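Local coordinates for protein UDP-N-acetylglucosamine 4-epimerase (Bacillus cereus, PDB 3M2P) that probably interconverts UDP-N-acetylglucosamine and UDP-N-acetylgalactosamine by epimerisation at C4, at residues F199-A212 / L274-E288. Sequence-based numbering, arbitrary orientation.
Sequences FLYAKDAAKSVIYA and LDFSTDYNFATAVEE
With CG anti to the backbone N (chi1 -173°), the ring of Tyr201 turns its CD2-CE2 edge onto the face of Tyr280, whose own CG lies anti to its carbonyl carbon (chi1 -58°). The T-shaped pair has centroids 4.8 Å apart and planes at 80°. Ala285 CB covers one face of the Tyr201 ring in a CH-pi contact, while Lys203 CB lies over the opposite one. Glu288, extended, reaches both phenols: Tyr201 OH donates to Glu288 OE2 (3.0 Å), and Tyr280 OH donates to the syn lone pair of Glu288 OE1 (2.7 Å), which should fix the carboxylate's rotation. Buried Asp204 grips the loop backbone with its carboxylate. Asp279 N meets Asp204 OD1 from above the carboxylate plane (2.8 Å), and Tyr280 N uses the syn lone pair of Asp204 OD2 (3.1 Å). A water bridges Asp204 OD1 and Asp279 OD2, probably easing the closeness of two acids. The contact ties the strand-to-helix unit 197-212 of the Rossmann-type domain to the loop entering helix 282-293; Tyr201 lies about 7 Å, side chain to side chain, from Phe13, which binds UDP where the nucleotide is present. Further along helix 202-212, Ser208 CB sits over a face of the Phe276 ring, 3.7 Å from its centroid. At the far end Ala212 CB packs against Leu274 CD2, and Leu274 O lies at the edge of the Tyr211 ring.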
loop_
_atom_site.group_PDB
_atom_site.type_symbol
_atom_site.label_atom_id
_atom_site.label_comp_id
_atom_site.label_asym_id
_atom_site.label_seq_id
_atom_site.Cartn_x
_atom_site.Cartn_y
_atom_site.Cartn_z
ATOM N N PHE A 199 7.359 20.936 2.089
ATOM C CA PHE A 199 6.069 21.607 1.930
ATOM C C PHE A 199 5.836 22.137 0.513
ATOM O O PHE A 199 6.545 23.029 0.051
ATOM C CB PHE A 199 5.955 22.756 2.917
ATOM C CG PHE A 199 5.905 22.321 4.342
ATOM C CD1 PHE A 199 7.072 22.145 5.068
ATOM C CD2 PHE A 199 4.687 22.106 4.971
ATOM C CE1 PHE A 199 7.029 21.758 6.384
ATOM C CE2 PHE A 199 4.639 21.714 6.294
ATOM C CZ PHE A 199 5.813 21.534 6.996
ATOM N N LEU A 200 4.828 21.593 -0.162
ATOM C CA LEU A 200 4.525 21.968 -1.535
ATOM C C LEU A 200 3.299 22.850 -1.595
ATOM O O LEU A 200 2.221 22.437 -1.194
ATOM C CB LEU A 200 4.289 20.720 -2.384
ATOM C CG LEU A 200 3.720 20.941 -3.783
ATOM C CD1 LEU A 200 4.757 21.589 -4.675
ATOM C CD2 LEU A 200 3.266 19.627 -4.372
ATOM N N TYR A 201 3.466 24.064 -2.100
ATOM C CA TYR A 201 2.365 25.007 -2.218
ATOM C C TYR A 201 1.284 24.415 -3.116
ATOM O O TYR A 201 1.588 23.831 -4.151
ATOM C CB TYR A 201 2.894 26.333 -2.771
ATOM C CG TYR A 201 1.910 27.486 -2.818
ATOM C CD1 TYR A 201 0.799 27.527 -1.994
ATOM C CD2 TYR A 201 2.128 28.563 -3.672
ATOM C CE1 TYR A 201 -0.081 28.592 -2.046
ATOM C CE2 TYR A 201 1.258 29.637 -3.726
ATOM C CZ TYR A 201 0.154 29.647 -2.916
ATOM O OH TYR A 201 -0.716 30.714 -2.992
ATOM N N ALA A 202 0.027 24.544 -2.700
ATOM C CA ALA A 202 -1.092 24.015 -3.466
ATOM C C ALA A 202 -1.067 24.499 -4.915
ATOM O O ALA A 202 -1.378 23.742 -5.827
ATOM C CB ALA A 202 -2.410 24.384 -2.807
ATOM N N LYS A 203 -0.697 25.759 -5.133
ATOM C CA LYS A 203 -0.664 26.340 -6.482
ATOM C C LYS A 203 0.331 25.596 -7.377
ATOM O O LYS A 203 0.067 25.365 -8.550
ATOM C CB LYS A 203 -0.313 27.820 -6.390
ATOM C CG LYS A 203 -1.105 28.735 -7.278
ATOM C CD LYS A 203 -1.701 29.870 -6.451
ATOM C CE LYS A 203 -1.338 31.259 -6.998
ATOM N NZ LYS A 203 -1.507 31.404 -8.486
ATOM N N ASP A 204 1.465 25.208 -6.802
ATOM C CA ASP A 204 2.474 24.414 -7.497
ATOM C C ASP A 204 2.064 22.956 -7.697
ATOM O O ASP A 204 2.565 22.285 -8.592
ATOM C CB ASP A 204 3.788 24.443 -6.720
ATOM C CG ASP A 204 4.522 25.774 -6.849
ATOM O OD1 ASP A 204 4.418 26.430 -7.918
ATOM O OD2 ASP A 204 5.215 26.148 -5.873
ATOM N N ALA A 205 1.178 22.457 -6.845
ATOM C CA ALA A 205 0.672 21.102 -6.993
ATOM C C ALA A 205 -0.342 21.043 -8.135
ATOM O O ALA A 205 -0.359 20.091 -8.934
ATOM C CB ALA A 205 0.049 20.619 -5.696
ATOM N N ALA A 206 -1.189 22.066 -8.206
ATOM C CA ALA A 206 -2.110 22.203 -9.318
ATOM C C ALA A 206 -1.313 22.396 -10.602
ATOM O O ALA A 206 -1.763 22.002 -11.676
ATOM C CB ALA A 206 -3.051 23.354 -9.092
ATOM N N LYS A 207 -0.125 22.992 -10.488
ATOM C CA LYS A 207 0.740 23.179 -11.655
ATOM C C LYS A 207 1.220 21.841 -12.194
ATOM O O LYS A 207 1.145 21.588 -13.397
ATOM C CB LYS A 207 1.938 24.083 -11.342
ATOM C CG LYS A 207 2.909 24.275 -12.521
ATOM C CD LYS A 207 3.933 25.353 -12.209
ATOM C CE LYS A 207 4.840 25.677 -13.384
ATOM N NZ LYS A 207 6.140 24.955 -13.353
ATOM N N SER A 208 1.707 20.987 -11.299
ATOM C CA SER A 208 2.204 19.677 -11.690
ATOM C C SER A 208 1.089 18.803 -12.288
ATOM O O SER A 208 1.346 17.956 -13.145
ATOM C CB SER A 208 2.873 18.978 -10.504
ATOM O OG SER A 208 1.937 18.720 -9.472
ATOM N N VAL A 209 -0.146 19.005 -11.838
ATOM C CA VAL A 209 -1.278 18.305 -12.444
ATOM C C VAL A 209 -1.387 18.705 -13.918
ATOM O O VAL A 209 -1.519 17.859 -14.803
ATOM C CB VAL A 209 -2.615 18.578 -11.698
ATOM C CG1 VAL A 209 -3.789 18.222 -12.571
ATOM C CG2 VAL A 209 -2.677 17.794 -10.403
ATOM N N ILE A 210 -1.310 20.002 -14.175
ATOM C CA ILE A 210 -1.367 20.515 -15.526
ATOM C C ILE A 210 -0.266 19.903 -16.418
ATOM O O ILE A 210 -0.544 19.445 -17.528
ATOM C CB ILE A 210 -1.304 22.071 -15.523
ATOM C CG1 ILE A 210 -2.502 22.650 -14.764
ATOM C CG2 ILE A 210 -1.250 22.638 -16.943
ATOM C CD1 ILE A 210 -3.844 22.272 -15.355
ATOM N N TYR A 211 0.975 19.884 -15.931
ATOM C CA TYR A 211 2.107 19.416 -16.731
ATOM C C TYR A 211 2.102 17.919 -16.963
ATOM O O TYR A 211 2.632 17.443 -17.965
ATOM C CB TYR A 211 3.430 19.818 -16.088
ATOM C CG TYR A 211 3.805 21.234 -16.384
ATOM C CD1 TYR A 211 2.916 22.266 -16.114
ATOM C CD2 TYR A 211 5.038 21.552 -16.938
ATOM C CE1 TYR A 211 3.244 23.587 -16.376
ATOM C CE2 TYR A 211 5.380 22.877 -17.210
ATOM C CZ TYR A 211 4.473 23.889 -16.924
ATOM O OH TYR A 211 4.774 25.206 -17.181
ATOM N N ALA A 212 1.529 17.181 -16.019
ATOM C CA ALA A 212 1.421 15.732 -16.133
ATOM C C ALA A 212 0.291 15.415 -17.096
ATOM O O ALA A 212 0.314 14.404 -17.792
ATOM C CB ALA A 212 1.162 15.100 -14.761
ATOM N N LEU A 274 8.454 15.274 -16.750
ATOM C CA LEU A 274 7.305 16.171 -16.748
ATOM C C LEU A 274 7.705 17.620 -17.022
ATOM O O LEU A 274 6.846 18.503 -17.055
ATOM C CB LEU A 274 6.520 16.057 -15.435
ATOM C CG LEU A 274 5.321 15.104 -15.399
ATOM C CD1 LEU A 274 5.635 13.729 -15.982
ATOM C CD2 LEU A 274 4.790 14.978 -13.993
ATOM N N ASP A 275 8.999 17.853 -17.246
ATOM C CA ASP A 275 9.530 19.212 -17.389
ATOM C C ASP A 275 8.902 20.101 -16.314
ATOM O O ASP A 275 8.420 21.191 -16.607
ATOM C CB ASP A 275 9.246 19.807 -18.788
ATOM C CG ASP A 275 9.640 18.866 -19.950
ATOM O OD1 ASP A 275 10.842 18.506 -20.076
ATOM O OD2 ASP A 275 8.740 18.509 -20.755
ATOM N N PHE A 276 8.884 19.621 -15.072
ATOM C CA PHE A 276 8.177 20.325 -14.001
ATOM C C PHE A 276 9.078 20.938 -12.924
ATOM O O PHE A 276 9.991 20.291 -12.407
ATOM C CB PHE A 276 7.130 19.430 -13.322
ATOM C CG PHE A 276 6.617 20.000 -12.027
ATOM C CD1 PHE A 276 5.679 21.025 -12.027
ATOM C CD2 PHE A 276 7.105 19.548 -10.807
ATOM C CE1 PHE A 276 5.221 21.571 -10.838
ATOM C CE2 PHE A 276 6.646 20.090 -9.613
ATOM C CZ PHE A 276 5.706 21.103 -9.634
ATOM N N SER A 277 8.802 22.184 -12.571
ATOM C CA SER A 277 9.474 22.785 -11.444
ATOM C C SER A 277 8.498 23.741 -10.773
ATOM O O SER A 277 7.573 24.231 -11.416
ATOM C CB SER A 277 10.739 23.508 -11.901
ATOM O OG SER A 277 10.431 24.537 -12.835
ATOM N N THR A 278 8.693 23.993 -9.484
ATOM C CA THR A 278 7.781 24.839 -8.722
ATOM C C THR A 278 7.974 26.309 -9.048
ATOM O O THR A 278 9.107 26.770 -9.198
ATOM C CB THR A 278 8.024 24.688 -7.217
ATOM O OG1 THR A 278 9.430 24.828 -6.941
ATOM C CG2 THR A 278 7.535 23.339 -6.736
ATOM N N ASP A 279 6.871 27.045 -9.141
ATOM C CA ASP A 279 6.939 28.497 -9.244
ATOM C C ASP A 279 7.417 29.092 -7.911
ATOM O O ASP A 279 8.245 30.000 -7.893
ATOM C CB ASP A 279 5.580 29.092 -9.630
ATOM C CG ASP A 279 5.191 28.819 -11.085
ATOM O OD1 ASP A 279 6.034 28.333 -11.873
ATOM O OD2 ASP A 279 4.024 29.104 -11.445
ATOM N N TYR A 280 6.903 28.569 -6.797
ATOM C CA TYR A 280 7.129 29.174 -5.478
ATOM C C TYR A 280 8.128 28.419 -4.605
ATOM O O TYR A 280 8.484 27.274 -4.881
ATOM C CB TYR A 280 5.810 29.325 -4.708
ATOM C CG TYR A 280 4.761 30.160 -5.409
ATOM C CD1 TYR A 280 4.111 29.687 -6.548
ATOM C CD2 TYR A 280 4.402 31.413 -4.927
ATOM C CE1 TYR A 280 3.144 30.453 -7.200
ATOM C CE2 TYR A 280 3.433 32.187 -5.567
ATOM C CZ TYR A 280 2.810 31.701 -6.705
ATOM O OH TYR A 280 1.850 32.459 -7.341
ATOM N N ASN A 281 8.598 29.099 -3.563
ATOM C CA ASN A 281 9.326 28.468 -2.472
ATOM C C ASN A 281 8.620 28.917 -1.202
ATOM O O ASN A 281 7.796 29.836 -1.260
ATOM C CB ASN A 281 10.804 28.863 -2.476
ATOM C CG ASN A 281 11.024 30.348 -2.222
ATOM O OD1 ASN A 281 10.084 31.097 -1.962
ATOM N ND2 ASN A 281 12.278 30.774 -2.292
ATOM N N PHE A 282 8.904 28.289 -0.063
ATOM C CA PHE A 282 8.044 28.515 1.104
ATOM C C PHE A 282 7.768 29.990 1.396
ATOM O O PHE A 282 6.622 30.361 1.629
ATOM C CB PHE A 282 8.547 27.801 2.356
ATOM C CG PHE A 282 7.513 27.712 3.441
ATOM C CD1 PHE A 282 7.626 28.468 4.597
ATOM C CD2 PHE A 282 6.406 26.888 3.294
ATOM C CE1 PHE A 282 6.665 28.387 5.591
ATOM C CE2 PHE A 282 5.435 26.805 4.290
ATOM C CZ PHE A 282 5.566 27.555 5.435
ATOM N N ALA A 283 8.812 30.822 1.357
ATOM C CA ALA A 283 8.703 32.246 1.716
ATOM C C ALA A 283 7.903 33.059 0.704
ATOM O O ALA A 283 7.150 33.962 1.071
ATOM C CB ALA A 283 10.091 32.867 1.923
ATOM N N THR A 284 8.080 32.730 -0.570
ATOM C CA THR A 284 7.357 33.375 -1.658
ATOM C C THR A 284 5.878 33.021 -1.600
ATOM O O THR A 284 5.015 33.871 -1.806
ATOM C CB THR A 284 7.924 32.928 -3.017
ATOM O OG1 THR A 284 9.095 33.694 -3.322
ATOM C CG2 THR A 284 6.906 33.121 -4.109
ATOM N N ALA A 285 5.603 31.755 -1.305
ATOM C CA ALA A 285 4.245 31.234 -1.224
ATOM C C ALA A 285 3.444 31.879 -0.102
ATOM O O ALA A 285 2.283 32.243 -0.265
ATOM C CB ALA A 285 4.295 29.736 -1.025
ATOM N N VAL A 286 4.081 32.001 1.049
ATOM C CA VAL A 286 3.431 32.543 2.226
ATOM C C VAL A 286 3.295 34.066 2.126
ATOM O O VAL A 286 2.308 34.636 2.604
ATOM C CB VAL A 286 4.186 32.121 3.496
ATOM C CG1 VAL A 286 3.511 32.681 4.722
ATOM C CG2 VAL A 286 4.254 30.601 3.570
ATOM N N GLU A 287 4.280 34.714 1.499
ATOM C CA GLU A 287 4.187 36.142 1.184
ATOM C C GLU A 287 2.856 36.408 0.484
ATOM O O GLU A 287 2.209 37.425 0.723
ATOM C CB GLU A 287 5.342 36.601 0.271
ATOM C CG GLU A 287 6.646 37.055 0.970
ATOM C CD GLU A 287 7.741 37.529 -0.025
ATOM O OE1 GLU A 287 7.404 38.080 -1.107
ATOM O OE2 GLU A 287 8.950 37.353 0.279
ATOM N N GLU A 288 2.458 35.471 -0.372
ATOM C CA GLU A 288 1.266 35.595 -1.206
ATOM C C GLU A 288 0.006 35.197 -0.445
ATOM O O GLU A 288 -1.022 35.869 -0.522
ATOM C CB GLU A 288 1.421 34.728 -2.466
ATOM C CG GLU A 288 0.222 34.735 -3.411
ATOM C CD GLU A 288 0.484 33.977 -4.707
ATOM O OE1 GLU A 288 1.280 34.460 -5.545
ATOM O OE2 GLU A 288 -0.123 32.897 -4.897
HETATM O O HOH W 1 0.810 31.869 -10.349
HETATM O O HOH W 2 2.638 27.525 -9.586
HETATM O O HOH W 3 4.943 18.669 -19.355
#